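Local atomic coordinates of prephenate dehydrogenase (Corynebacterium glutamicum ATCC 13032, PDB entry 3KTD), a protein that probably oxidises prephenate, using NAD+ or NADP+ as electron acceptor, in tyrosine biosynthesis. Residues A[184-187]-A[188-191]; A[192-196]-A[197-201]; A[239-242]-A[243-247]; A[287-290]-A[291-294]. One frame throughout, in Å; residues are numbered along the deposited sequence.

Interaction 1. Residues A[184-187]-A[188-191]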
ATOM      1  N   PRO A 184       8.106  14.296 -20.073  1.00 31.63           N
ATOM      2  CA  PRO A 184       7.339  15.448 -20.488  1.00 31.74           C
ATOM      3  C   PRO A 184       5.852  15.121 -20.534  1.00 32.41           C
ATOM      4  O   PRO A 184       5.481  14.010 -20.906  1.00 31.89           O
ATOM      5  CB  PRO A 184       7.868  15.711 -21.886  1.00 31.43           C
ATOM      6  CG  PRO A 184       8.181  14.362 -22.404  1.00 31.15           C
ATOM      7  CD  PRO A 184       8.606  13.533 -21.224  1.00 31.72           C
ATOM      8  N   SER A 185       5.013  16.083 -20.153  1.00 33.13           N
ATOM      9  CA  SER A 185       3.564  15.905 -20.230  1.00 33.68           C
ATOM     10  C   SER A 185       2.836  17.233 -20.284  1.00 33.65           C
ATOM     11  O   SER A 185       3.259  18.191 -19.673  1.00 35.05           O
ATOM     12  CB  SER A 185       3.055  15.102 -19.022  1.00 33.73           C
ATOM     13  OG  SER A 185       1.636  15.028 -19.011  1.00 34.18           O
ATOM     14  N   ARG A 186       1.736  17.293 -21.018  1.00 33.78           N
ATOM     15  CA  ARG A 186       0.876  18.472 -20.962  1.00 34.10           C
ATOM     16  C   ARG A 186       0.052  18.361 -19.686  1.00 33.98           C
ATOM     17  O   ARG A 186       0.059  17.308 -19.017  1.00 34.21           O
ATOM     18  CB  ARG A 186      -0.010  18.574 -22.198  1.00 34.13           C
ATOM     19  CG  ARG A 186       0.773  18.956 -23.437  1.00 34.97           C
ATOM     20  CD  ARG A 186       0.015  18.676 -24.719  1.00 35.87           C
ATOM     21  NE  ARG A 186      -0.311  17.258 -24.871  1.00 38.10           N
ATOM     22  CZ  ARG A 186      -0.856  16.721 -25.960  1.00 35.54           C
ATOM     23  NH1 ARG A 186      -1.125  17.468 -27.018  1.00 36.96           N
ATOM     24  NH2 ARG A 186      -1.117  15.427 -25.995  1.00 36.39           N
ATOM     25  N   VAL A 187      -0.663  19.432 -19.353  1.00 33.38           N
ATOM     26  CA  VAL A 187      -1.391  19.497 -18.075  1.00 32.98           C
ATOM     27  C   VAL A 187      -2.556  18.506 -17.920  1.00 32.98           C
ATOM     28  O   VAL A 187      -2.784  18.004 -16.830  1.00 32.53           O
ATOM     29  CB  VAL A 187      -1.910  20.921 -17.785  1.00 32.58           C
ATOM     30  CG1 VAL A 187      -0.744  21.879 -17.648  1.00 30.26           C
ATOM     31  CG2 VAL A 187      -2.891  21.366 -18.861  1.00 29.96           C
ATOM     32  N   GLY A 188      -3.280  18.234 -19.001  1.00 33.49           N
ATOM     33  CA  GLY A 188      -4.440  17.344 -18.955  1.00 34.06           C
ATOM     34  C   GLY A 188      -4.078  15.884 -18.755  1.00 35.07           C
ATOM     35  O   GLY A 188      -4.623  15.224 -17.864  1.00 34.96           O
ATOM     36  N   PRO A 189      -3.178  15.359 -19.604  1.00 35.43           N
ATOM     37  CA  PRO A 189      -2.675  14.000 -19.470  1.00 35.41           C
ATOM     38  C   PRO A 189      -2.026  13.749 -18.112  1.00 35.56           C
ATOM     39  O   PRO A 189      -2.162  12.656 -17.558  1.00 36.84           O
ATOM     40  CB  PRO A 189      -1.639  13.911 -20.587  1.00 35.45           C
ATOM     41  CG  PRO A 189      -2.167  14.832 -21.622  1.00 35.79           C
ATOM     42  CD  PRO A 189      -2.703  15.986 -20.849  1.00 35.29           C
ATOM     43  N   HIS A 190      -1.340  14.753 -17.579  1.00 35.24           N
ATOM     44  CA  HIS A 190      -0.708  14.641 -16.262  1.00 34.92           C
ATOM     45  C   HIS A 190      -1.713  14.538 -15.118  1.00 34.84           C
ATOM     46  O   HIS A 190      -1.597  13.665 -14.258  1.00 35.07           O
ATOM     47  CB  HIS A 190       0.193  15.843 -15.993  1.00 34.44           C
ATOM     48  CG  HIS A 190       0.702  15.906 -14.591  1.00 32.02           C
ATOM     49  ND1 HIS A 190      -0.028  16.463 -13.561  1.00 31.41           N
ATOM     50  CD2 HIS A 190       1.864  15.476 -14.043  1.00 31.24           C
ATOM     51  CE1 HIS A 190       0.669  16.382 -12.440  1.00 32.84           C
ATOM     52  NE2 HIS A 190       1.820  15.788 -12.704  1.00 31.89           N
ATOM     53  N   ASP A 191      -2.666  15.459 -15.078  1.00 34.74           N
ATOM     54  CA  ASP A 191      -3.665  15.462 -14.011  1.00 34.73           C
ATOM     55  C   ASP A 191      -4.514  14.186 -14.088  1.00 34.67           C
ATOM     56  O   ASP A 191      -4.925  13.651 -13.062  1.00 34.44           O
ATOM     57  CB  ASP A 191      -4.553  16.709 -14.079  1.00 34.48           C
ATOM     58  CG  ASP A 191      -3.811  18.000 -13.728  1.00 35.13           C
ATOM     59  OD1 ASP A 191      -2.643  17.953 -13.271  1.00 34.05           O
ATOM     60  OD2 ASP A 191      -4.419  19.077 -13.912  1.00 35.69           O
TER

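Interaction 2. Residues A[192-196]-A[197-201]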
ATOM      1  N   ALA A 192      -4.764  13.717 -15.307  1.00 34.36           N
ATOM      2  CA  ALA A 192      -5.466  12.464 -15.538  1.00 34.69           C
ATOM      3  C   ALA A 192      -4.676  11.325 -14.899  1.00 36.51           C
ATOM      4  O   ALA A 192      -5.250  10.439 -14.265  1.00 37.34           O
ATOM      5  CB  ALA A 192      -5.630  12.212 -17.024  1.00 33.49           C
ATOM      6  N   ALA A 193      -3.356  11.357 -15.060  1.00 36.97           N
ATOM      7  CA  ALA A 193      -2.501  10.326 -14.483  1.00 37.31           C
ATOM      8  C   ALA A 193      -2.449  10.432 -12.961  1.00 37.54           C
ATOM      9  O   ALA A 193      -2.675   9.444 -12.267  1.00 39.11           O
ATOM     10  CB  ALA A 193      -1.103  10.411 -15.063  1.00 37.18           C
ATOM     11  N   ALA A 194      -2.161  11.624 -12.448  1.00 36.71           N
ATOM     12  CA  ALA A 194      -2.033  11.824 -11.004  1.00 35.98           C
ATOM     13  C   ALA A 194      -3.334  11.516 -10.286  1.00 36.18           C
ATOM     14  O   ALA A 194      -3.312  11.092  -9.139  1.00 36.65           O
ATOM     15  CB  ALA A 194      -1.608  13.239 -10.697  1.00 36.08           C
ATOM     16  N   ALA A 195      -4.465  11.749 -10.947  1.00 35.92           N
ATOM     17  CA  ALA A 195      -5.764  11.449 -10.353  1.00 35.52           C
ATOM     18  C   ALA A 195      -5.839   9.955 -10.075  1.00 36.21           C
ATOM     19  O   ALA A 195      -6.280   9.524  -9.000  1.00 35.91           O
ATOM     20  CB  ALA A 195      -6.901  11.870 -11.273  1.00 34.56           C
ATOM     21  N   ARG A 196      -5.385   9.176 -11.054  1.00 36.08           N
ATOM     22  CA  ARG A 196      -5.418   7.729 -10.966  1.00 35.88           C
ATOM     23  C   ARG A 196      -4.373   7.174 -10.007  1.00 36.06           C
ATOM     24  O   ARG A 196      -4.719   6.445  -9.081  1.00 36.69           O
ATOM     25  CB  ARG A 196      -5.201   7.116 -12.346  1.00 35.86           C
ATOM     26  CG  ARG A 196      -6.307   7.432 -13.361  1.00 35.70           C
ATOM     27  CD  ARG A 196      -5.915   6.972 -14.769  1.00 35.07           C
ATOM     28  NE  ARG A 196      -7.006   7.143 -15.720  1.00 36.57           N
ATOM     29  CZ  ARG A 196      -8.032   6.309 -15.871  1.00 37.24           C
ATOM     30  NH1 ARG A 196      -8.145   5.212 -15.131  1.00 41.72           N
ATOM     31  NH2 ARG A 196      -8.965   6.582 -16.769  1.00 38.46           N
ATOM     32  N   VAL A 197      -3.108   7.541 -10.205  1.00 35.42           N
ATOM     33  CA  VAL A 197      -2.014   6.881  -9.488  1.00 35.15           C
ATOM     34  C   VAL A 197      -1.604   7.491  -8.151  1.00 34.80           C
ATOM     35  O   VAL A 197      -0.784   6.911  -7.427  1.00 34.58           O
ATOM     36  CB  VAL A 197      -0.760   6.757 -10.382  1.00 35.53           C
ATOM     37  CG1 VAL A 197      -1.093   5.997 -11.651  1.00 32.42           C
ATOM     38  CG2 VAL A 197      -0.196   8.118 -10.700  1.00 36.11           C
ATOM     39  N   SER A 198      -2.175   8.636  -7.805  1.00 34.41           N
ATOM     40  CA  SER A 198      -1.794   9.317  -6.571  1.00 34.04           C
ATOM     41  C   SER A 198      -2.982   9.834  -5.759  1.00 34.05           C
ATOM     42  O   SER A 198      -3.065   9.608  -4.554  1.00 34.16           O
ATOM     43  CB  SER A 198      -0.850  10.472  -6.903  1.00 33.53           C
ATOM     44  OG  SER A 198      -0.649  11.292  -5.768  1.00 35.78           O
ATOM     45  N   HIS A 199      -3.895  10.538  -6.417  1.00 34.37           N
ATOM     46  CA  HIS A 199      -5.033  11.126  -5.726  1.00 34.49           C
ATOM     47  C   HIS A 199      -6.051  10.055  -5.318  1.00 34.20           C
ATOM     48  O   HIS A 199      -6.427   9.997  -4.158  1.00 34.45           O
ATOM     49  CB  HIS A 199      -5.655  12.269  -6.548  1.00 34.60           C
ATOM     50  CG  HIS A 199      -4.667  13.335  -6.935  1.00 36.51           C
ATOM     51  ND1 HIS A 199      -4.820  14.135  -8.048  1.00 36.02           N
ATOM     52  CD2 HIS A 199      -3.484  13.693  -6.380  1.00 35.77           C
ATOM     53  CE1 HIS A 199      -3.795  14.962  -8.138  1.00 38.87           C
ATOM     54  NE2 HIS A 199      -2.969  14.712  -7.138  1.00 37.67           N
ATOM     55  N   LEU A 200      -6.461   9.192  -6.244  1.00 33.84           N
ATOM     56  CA  LEU A 200      -7.346   8.073  -5.902  1.00 33.34           C
ATOM     57  C   LEU A 200      -6.649   7.186  -4.881  1.00 33.18           C
ATOM     58  O   LEU A 200      -7.298   6.658  -3.972  1.00 31.69           O
ATOM     59  CB  LEU A 200      -7.710   7.248  -7.140  1.00 33.63           C
ATOM     60  CG  LEU A 200      -8.599   6.007  -6.942  1.00 35.31           C
ATOM     61  CD1 LEU A 200     -10.010   6.387  -6.487  1.00 31.28           C
ATOM     62  CD2 LEU A 200      -8.657   5.188  -8.230  1.00 33.16           C
ATOM     63  N   THR A 201      -5.326   7.033  -5.025  1.00 33.35           N
ATOM     64  CA  THR A 201      -4.542   6.233  -4.078  1.00 33.27           C
ATOM     65  C   THR A 201      -4.802   6.765  -2.679  1.00 34.04           C
ATOM     66  O   THR A 201      -5.120   6.005  -1.754  1.00 34.02           O
ATOM     67  CB  THR A 201      -3.036   6.265  -4.389  1.00 33.22           C
ATOM     68  OG1 THR A 201      -2.814   5.771  -5.713  1.00 32.25           O
ATOM     69  CG2 THR A 201      -2.233   5.414  -3.390  1.00 29.54           C
TER

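Interaction 3. Residues A[239-242]-A[243-247]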
ATOM      1  N   GLY A 239      -4.587  18.597   5.313  1.00 48.52           N
ATOM      2  CA  GLY A 239      -4.512  19.815   4.510  1.00 48.64           C
ATOM      3  C   GLY A 239      -4.017  19.535   3.100  1.00 49.26           C
ATOM      4  O   GLY A 239      -4.575  20.038   2.117  1.00 49.15           O
ATOM      5  N   LEU A 240      -2.984  18.701   3.003  1.00 49.73           N
ATOM      6  CA  LEU A 240      -2.383  18.351   1.708  1.00 49.75           C
ATOM      7  C   LEU A 240      -3.267  17.417   0.886  1.00 48.92           C
ATOM      8  O   LEU A 240      -3.450  17.644  -0.314  1.00 49.31           O
ATOM      9  CB  LEU A 240      -0.989  17.735   1.910  1.00 49.88           C
ATOM     10  CG  LEU A 240      -0.038  18.663   2.679  1.00 51.00           C
ATOM     11  CD1 LEU A 240       1.367  18.062   2.804  1.00 50.46           C
ATOM     12  CD2 LEU A 240       0.003  20.049   2.019  1.00 48.52           C
ATOM     13  N   VAL A 241      -3.813  16.383   1.527  1.00 47.78           N
ATOM     14  CA  VAL A 241      -4.694  15.428   0.843  1.00 47.00           C
ATOM     15  C   VAL A 241      -5.865  16.164   0.203  1.00 47.03           C
ATOM     16  O   VAL A 241      -6.275  15.840  -0.912  1.00 47.29           O
ATOM     17  CB  VAL A 241      -5.235  14.335   1.794  1.00 47.02           C
ATOM     18  CG1 VAL A 241      -6.121  13.360   1.038  1.00 46.46           C
ATOM     19  CG2 VAL A 241      -4.097  13.586   2.461  1.00 45.59           C
ATOM     20  N   ARG A 242      -6.383  17.166   0.909  1.00 47.39           N
ATOM     21  CA  ARG A 242      -7.462  18.019   0.391  1.00 47.70           C
ATOM     22  C   ARG A 242      -7.002  18.907  -0.756  1.00 47.77           C
ATOM     23  O   ARG A 242      -7.746  19.095  -1.721  1.00 47.67           O
ATOM     24  CB  ARG A 242      -8.034  18.913   1.493  1.00 47.99           C
ATOM     25  CG  ARG A 242      -8.855  18.184   2.561  1.00 49.04           C
ATOM     26  CD  ARG A 242      -9.370  19.167   3.604  1.00 49.22           C
ATOM     27  NE  ARG A 242     -10.268  20.150   2.999  1.00 50.26           N
ATOM     28  CZ  ARG A 242     -10.607  21.316   3.548  1.00 52.07           C
ATOM     29  NH1 ARG A 242     -10.129  21.676   4.739  1.00 52.01           N
ATOM     30  NH2 ARG A 242     -11.433  22.132   2.899  1.00 52.77           N
ATOM     31  N   ALA A 243      -5.793  19.463  -0.634  1.00 48.19           N
ATOM     32  CA  ALA A 243      -5.207  20.337  -1.666  1.00 48.49           C
ATOM     33  C   ALA A 243      -5.126  19.598  -2.993  1.00 48.45           C
ATOM     34  O   ALA A 243      -5.728  20.033  -3.991  1.00 47.82           O
ATOM     35  CB  ALA A 243      -3.818  20.817  -1.244  1.00 48.89           C
HETATM   36  N   MSE A 244      -4.392  18.478  -2.980  1.00 48.12           N
HETATM   37  CA  MSE A 244      -4.290  17.571  -4.121  1.00 48.06           C
HETATM   38  C   MSE A 244      -5.656  17.337  -4.763  1.00 47.37           C
HETATM   39  O   MSE A 244      -5.927  17.776  -5.888  1.00 47.55           O
HETATM   40  CB  MSE A 244      -3.791  16.187  -3.668  1.00 49.16           C
HETATM   41  CG  MSE A 244      -2.323  16.021  -3.299  1.00 51.38           C
HETATM   42 SE   MSE A 244      -2.116  14.147  -2.765  0.75 60.48          SE
HETATM   43  CE  MSE A 244      -0.294  14.168  -2.004  1.00 55.74           C
ATOM     44  N   CYS A 245      -6.523  16.664  -4.015  1.00 46.06           N
ATOM     45  CA  CYS A 245      -7.795  16.191  -4.547  1.00 45.77           C
ATOM     46  C   CYS A 245      -8.726  17.283  -4.995  1.00 45.84           C
ATOM     47  O   CYS A 245      -9.363  17.153  -6.041  1.00 46.02           O
ATOM     48  CB  CYS A 245      -8.491  15.317  -3.513  1.00 45.65           C
ATOM     49  SG  CYS A 245      -7.461  13.928  -3.040  1.00 45.59           S
ATOM     50  N   GLU A 246      -8.812  18.357  -4.213  1.00 46.29           N
ATOM     51  CA  GLU A 246      -9.717  19.462  -4.543  1.00 46.58           C
ATOM     52  C   GLU A 246      -9.226  20.227  -5.771  1.00 46.78           C
ATOM     53  O   GLU A 246     -10.020  20.560  -6.654  1.00 46.46           O
ATOM     54  CB  GLU A 246      -9.928  20.375  -3.333  1.00 46.61           C
ATOM     55  CG  GLU A 246     -10.724  19.695  -2.218  1.00 46.64           C
ATOM     56  CD  GLU A 246     -10.606  20.369  -0.864  1.00 46.58           C
ATOM     57  OE1 GLU A 246      -9.661  21.151  -0.647  1.00 49.03           O
ATOM     58  OE2 GLU A 246     -11.457  20.093   0.004  1.00 46.87           O
ATOM     59  N   SER A 247      -7.914  20.471  -5.838  1.00 47.53           N
ATOM     60  CA  SER A 247      -7.291  21.093  -7.022  1.00 47.54           C
ATOM     61  C   SER A 247      -7.597  20.315  -8.302  1.00 46.56           C
ATOM     62  O   SER A 247      -7.760  20.908  -9.362  1.00 46.70           O
ATOM     63  CB  SER A 247      -5.767  21.141  -6.874  1.00 48.01           C
ATOM     64  OG  SER A 247      -5.356  21.830  -5.706  1.00 52.57           O
TER

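Interaction 4. Residues A[287-290]-A[291-294]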
ATOM      1  N   SER A 287      -2.688  -6.102 -14.110  1.00 29.91           N
ATOM      2  CA  SER A 287      -2.371  -4.683 -14.076  1.00 29.65           C
ATOM      3  C   SER A 287      -1.184  -4.407 -13.173  1.00 29.67           C
ATOM      4  O   SER A 287      -0.280  -3.656 -13.530  1.00 30.14           O
ATOM      5  CB  SER A 287      -3.586  -3.891 -13.593  1.00 29.52           C
ATOM      6  OG  SER A 287      -4.605  -3.886 -14.570  1.00 27.37           O
ATOM      7  N   ARG A 288      -1.201  -5.013 -11.997  1.00 29.90           N
ATOM      8  CA  ARG A 288      -0.099  -4.910 -11.057  1.00 30.38           C
ATOM      9  C   ARG A 288       1.197  -5.451 -11.659  1.00 30.73           C
ATOM     10  O   ARG A 288       2.259  -4.899 -11.413  1.00 31.04           O
ATOM     11  CB  ARG A 288      -0.452  -5.650  -9.761  1.00 30.91           C
ATOM     12  CG  ARG A 288       0.678  -5.816  -8.754  1.00 33.09           C
ATOM     13  CD  ARG A 288       1.307  -4.498  -8.323  1.00 35.00           C
ATOM     14  NE  ARG A 288       2.459  -4.734  -7.459  1.00 33.52           N
ATOM     15  CZ  ARG A 288       3.087  -3.805  -6.745  1.00 35.61           C
ATOM     16  NH1 ARG A 288       2.682  -2.535  -6.740  1.00 34.88           N
ATOM     17  NH2 ARG A 288       4.123  -4.164  -6.000  1.00 38.08           N
ATOM     18  N   ILE A 289       1.113  -6.521 -12.446  1.00 31.23           N
ATOM     19  CA  ILE A 289       2.293  -7.084 -13.080  1.00 32.07           C
ATOM     20  C   ILE A 289       2.846  -6.110 -14.112  1.00 33.83           C
ATOM     21  O   ILE A 289       4.059  -5.946 -14.209  1.00 33.70           O
ATOM     22  CB  ILE A 289       2.009  -8.470 -13.718  1.00 32.48           C
ATOM     23  CG1 ILE A 289       1.710  -9.516 -12.631  1.00 32.49           C
ATOM     24  CG2 ILE A 289       3.179  -8.947 -14.563  1.00 29.62           C
ATOM     25  CD1 ILE A 289       2.789  -9.683 -11.585  1.00 29.45           C
ATOM     26  N   ARG A 290       1.963  -5.468 -14.876  1.00 35.88           N
ATOM     27  CA  ARG A 290       2.384  -4.444 -15.842  1.00 37.61           C
ATOM     28  C   ARG A 290       3.086  -3.267 -15.154  1.00 37.27           C
ATOM     29  O   ARG A 290       4.072  -2.748 -15.678  1.00 36.31           O
ATOM     30  CB  ARG A 290       1.220  -3.950 -16.725  1.00 38.32           C
ATOM     31  CG  ARG A 290       0.904  -4.901 -17.900  1.00 45.26           C
ATOM     32  CD  ARG A 290      -0.032  -4.283 -18.975  1.00 52.07           C
ATOM     33  NE  ARG A 290      -1.441  -4.209 -18.550  1.00 55.90           N
ATOM     34  CZ  ARG A 290      -2.320  -5.218 -18.600  1.00 57.08           C
ATOM     35  NH1 ARG A 290      -1.972  -6.418 -19.065  1.00 59.19           N
ATOM     36  NH2 ARG A 290      -3.570  -5.030 -18.184  1.00 57.07           N
ATOM     37  N   TYR A 291       2.595  -2.858 -13.983  1.00 37.55           N
ATOM     38  CA  TYR A 291       3.243  -1.780 -13.236  1.00 37.78           C
ATOM     39  C   TYR A 291       4.656  -2.188 -12.781  1.00 38.32           C
ATOM     40  O   TYR A 291       5.636  -1.477 -13.058  1.00 37.57           O
ATOM     41  CB  TYR A 291       2.410  -1.346 -12.032  1.00 37.44           C
ATOM     42  CG  TYR A 291       3.190  -0.451 -11.097  1.00 38.69           C
ATOM     43  CD1 TYR A 291       3.492   0.863 -11.451  1.00 38.40           C
ATOM     44  CD2 TYR A 291       3.666  -0.927  -9.877  1.00 38.00           C
ATOM     45  CE1 TYR A 291       4.225   1.678 -10.611  1.00 37.46           C
ATOM     46  CE2 TYR A 291       4.396  -0.112  -9.026  1.00 37.70           C
ATOM     47  CZ  TYR A 291       4.677   1.182  -9.400  1.00 38.88           C
ATOM     48  OH  TYR A 291       5.409   1.990  -8.560  1.00 43.20           O
ATOM     49  N   GLU A 292       4.758  -3.324 -12.089  1.00 38.46           N
ATOM     50  CA  GLU A 292       6.052  -3.820 -11.624  1.00 39.46           C
ATOM     51  C   GLU A 292       7.041  -3.941 -12.765  1.00 40.42           C
ATOM     52  O   GLU A 292       8.189  -3.534 -12.644  1.00 39.86           O
ATOM     53  CB  GLU A 292       5.910  -5.177 -10.960  1.00 39.77           C
ATOM     54  CG  GLU A 292       5.288  -5.138  -9.584  1.00 42.03           C
ATOM     55  CD  GLU A 292       4.984  -6.525  -9.046  1.00 43.55           C
ATOM     56  OE1 GLU A 292       5.259  -7.521  -9.754  1.00 45.00           O
ATOM     57  OE2 GLU A 292       4.475  -6.625  -7.910  1.00 46.45           O
ATOM     58  N   ALA A 293       6.580  -4.517 -13.868  1.00 42.68           N
ATOM     59  CA  ALA A 293       7.384  -4.692 -15.071  1.00 44.03           C
ATOM     60  C   ALA A 293       8.108  -3.412 -15.493  1.00 46.17           C
ATOM     61  O   ALA A 293       9.274  -3.462 -15.858  1.00 46.75           O
ATOM     62  CB  ALA A 293       6.517  -5.179 -16.192  1.00 43.67           C
ATOM     63  N   ARG A 294       7.442  -2.264 -15.438  1.00 48.46           N
ATOM     64  CA  ARG A 294       8.115  -1.014 -15.795  1.00 50.85           C
ATOM     65  C   ARG A 294       8.616  -0.204 -14.582  1.00 52.14           C
ATOM     66  O   ARG A 294       8.581   1.018 -14.577  1.00 51.64           O
ATOM     67  CB  ARG A 294       7.256  -0.175 -16.739  1.00 51.76           C
ATOM     68  CG  ARG A 294       5.957   0.360 -16.194  1.00 54.36           C
ATOM     69  CD  ARG A 294       5.224   1.083 -17.323  1.00 60.64           C
ATOM     70  NE  ARG A 294       6.006   2.201 -17.867  1.00 64.81           N
ATOM     71  CZ  ARG A 294       5.816   2.764 -19.064  1.00 69.04           C
ATOM     72  NH1 ARG A 294       4.876   2.320 -19.896  1.00 70.25           N
ATOM     73  NH2 ARG A 294       6.589   3.779 -19.440  1.00 70.67           N
TER

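Interaction 1. Residues A[184-187]-A[188-191]
The N-terminal turn of helix 187-214 starts at R186, the N-cap residue, whose carbonyl is taken up by H190. H190 N donates to R186 O over 3.2 Å. D191 N donates to V187 O over 3.1 Å, and this bond is the straighter of the two, 164° against 151°. R186 O is gripped twice, since S185 OG also bonds R186 O at 2.8 Å, in the carbonyl plane on a lone pair. A chi1 of 174° turns the S185 hydroxyl beside its own carbonyl carbon. It thereby also brings S185 OG to 3.4 Å from H190 CB. P189 CD approaches the same oxygen, 3.6 Å from R186 O. A proline suits this first turn, where its nitrogen needs no i-4 acceptor. The turn follows strand 181-184, an outermost strand of the Rossmann-type sheet, and leads the chain into the long helix of the dimerization region. The H190 imidazole is held in direction by D191. H190 ND1 donates to D191 OD1 at 3.0 Å, in the ring plane, and on the anti side of the carboxylate, somewhat out of its plane. H190 NE2 is hydrogen-bonded to H124 ND1, while D191 OD1 and OD2 take up K104 N and T105 OG1. R186 NH2 forms a salt bridge with E332 of helix 324-334. L218 of the second subunit packs on S185 and P189.

Interaction 2. Residues A[192-196]-A[197-201]
V197 closes a regular turn with A193: V197 N donates to A193 O at 2.8 Å and 170°. Its CG2 branch lies alongside the same carbonyl oxygen. At S198 the helical pattern changes. S198 N makes only a weak, bent bond to A194 O. H199 N takes over that acceptor, with H199 N to A194 O at 2.8 Å and almost straight, so the turn widens to an i-to-i-5 span. A194 O also stands over one face of the H199 imidazole, offset toward the rim. The methyl of A194 meets the ring as well, in an off-centre CH-pi contact with CB 4.2 Å from the ring centroid. A chi1 of -55° puts H199 CG beside its backbone N, which folds the ring back along the helix toward A194. Its ND1 is hydrogen-bonded to N248 ND2. L200 repeats the wide step: L200 N donates to A195 O at 2.8 Å. T201 OG1 turns back to V197 O in a weak bond. The axes of 192-196 and 197-201 differ in direction by 37°. R196, just before the second of these segments, reaches E258 in a salt bridge and V211 O of the second subunit in a hydrogen bond. Such a wide, pi-type turn within a continuous alpha-helix is a pi-bulge, and here it lies in helix 187-214 of the dimerization region, at the subunit interface.

Interaction 3. Residues A[239-242]-A[243-247]
G239, near the start of helix 238-247, a short helix of the dimerization region, accepts A243 N on its carbonyl oxygen at 3.1 Å. L240 O receives M244 N at 2.9 Å. M244 is modelled as selenomethionine; its CG runs past L240 O, and its chain extends toward H199 and H202 of helix 187-214. V241 O accepts C245 N at 3.2 Å. The side chains of this pair meet loosely, V241 CG1 lying 4.3 Å from C245 SG. R242 makes the charged contact. Its backbone O takes E246 N at 2.8 Å, and its side chain reaches the same residue one turn on. This is an i, i+4 salt bridge on the side facing the second subunit, where R242 NH1 pairs with E278 and E246 OE2 accepts I277 N, both of that subunit. A chi3 of 62° bends the arginine so that NE addresses the glutamate. R242 NE donates to E246 OE2 at 3.2 Å, in the guanidinium plane and on the syn side of a carboxylate turned 88° to it.

Interaction 4. Residues A[287-290]-A[291-294]
Y291, E292 and A293 donate their backbone N-H groups to S287, R288 and I289, closing the last regular turns of helix 278-293. E292 N donates to R288 O at 3.0 Å. The bond from R294 N to R290 O is weak; R294 is the first residue to leave helical backbone angles. Along this helix end R288 and E292 form an i, i+4 salt bridge. The R288 chain starts with CG beside its carbonyl carbon, chi1 171°, and then bends at chi2, which lays the guanidinium beside the next turn. R288 NE donates to E292 OE2 at 2.8 Å, and R288 NH2 adds a weak bond to the same oxygen at 3.1 Å. The carboxylate is met from above its plane and stands 76° to the guanidinium. E292 CG covers one guanidinium face, so the aliphatic stem of the glutamate packs where its acid group bonds. Y291 and R288 meet obliquely, the ring inclined 37° to the guanidinium. The tyrosine also meets the ring of Y227 of the second subunit edge-to-face. R290 points to D213 of that subunit in a salt bridge, while R294 NH2 bonds L334 O of its own chain. I289 brings CD1 to 3.8 Å from E292 OE1. Beside the tyrosine ring, R288 NH1 stands 3.7 Å from Y291 CD2 and equally far from Y291 CE2.

Overall arrangement
Interactions 1 and 2 lie in series on helix 187-214, the first at its N-terminal start and the second across its wide turn. Interaction 2 is the most buried, with carbonyls, methyls and an imidazole ring. It touches interaction 3 where H199 CD2 packs on M244 CB at 3.7 Å. Interactions 1, 3 and 4 are partly buried; 3 and 4 are the more charged. Each of these two has an arginine-glutamate pair one turn apart, with guanidinium and carboxylate steeply inclined. Their centres are 27 Å apart. Interaction 1 instead uses a serine hydroxyl bonded to the N-cap residue's carbonyl and a histidine-aspartate bond beside the nucleotide-binding sheet. All four touch the second subunit.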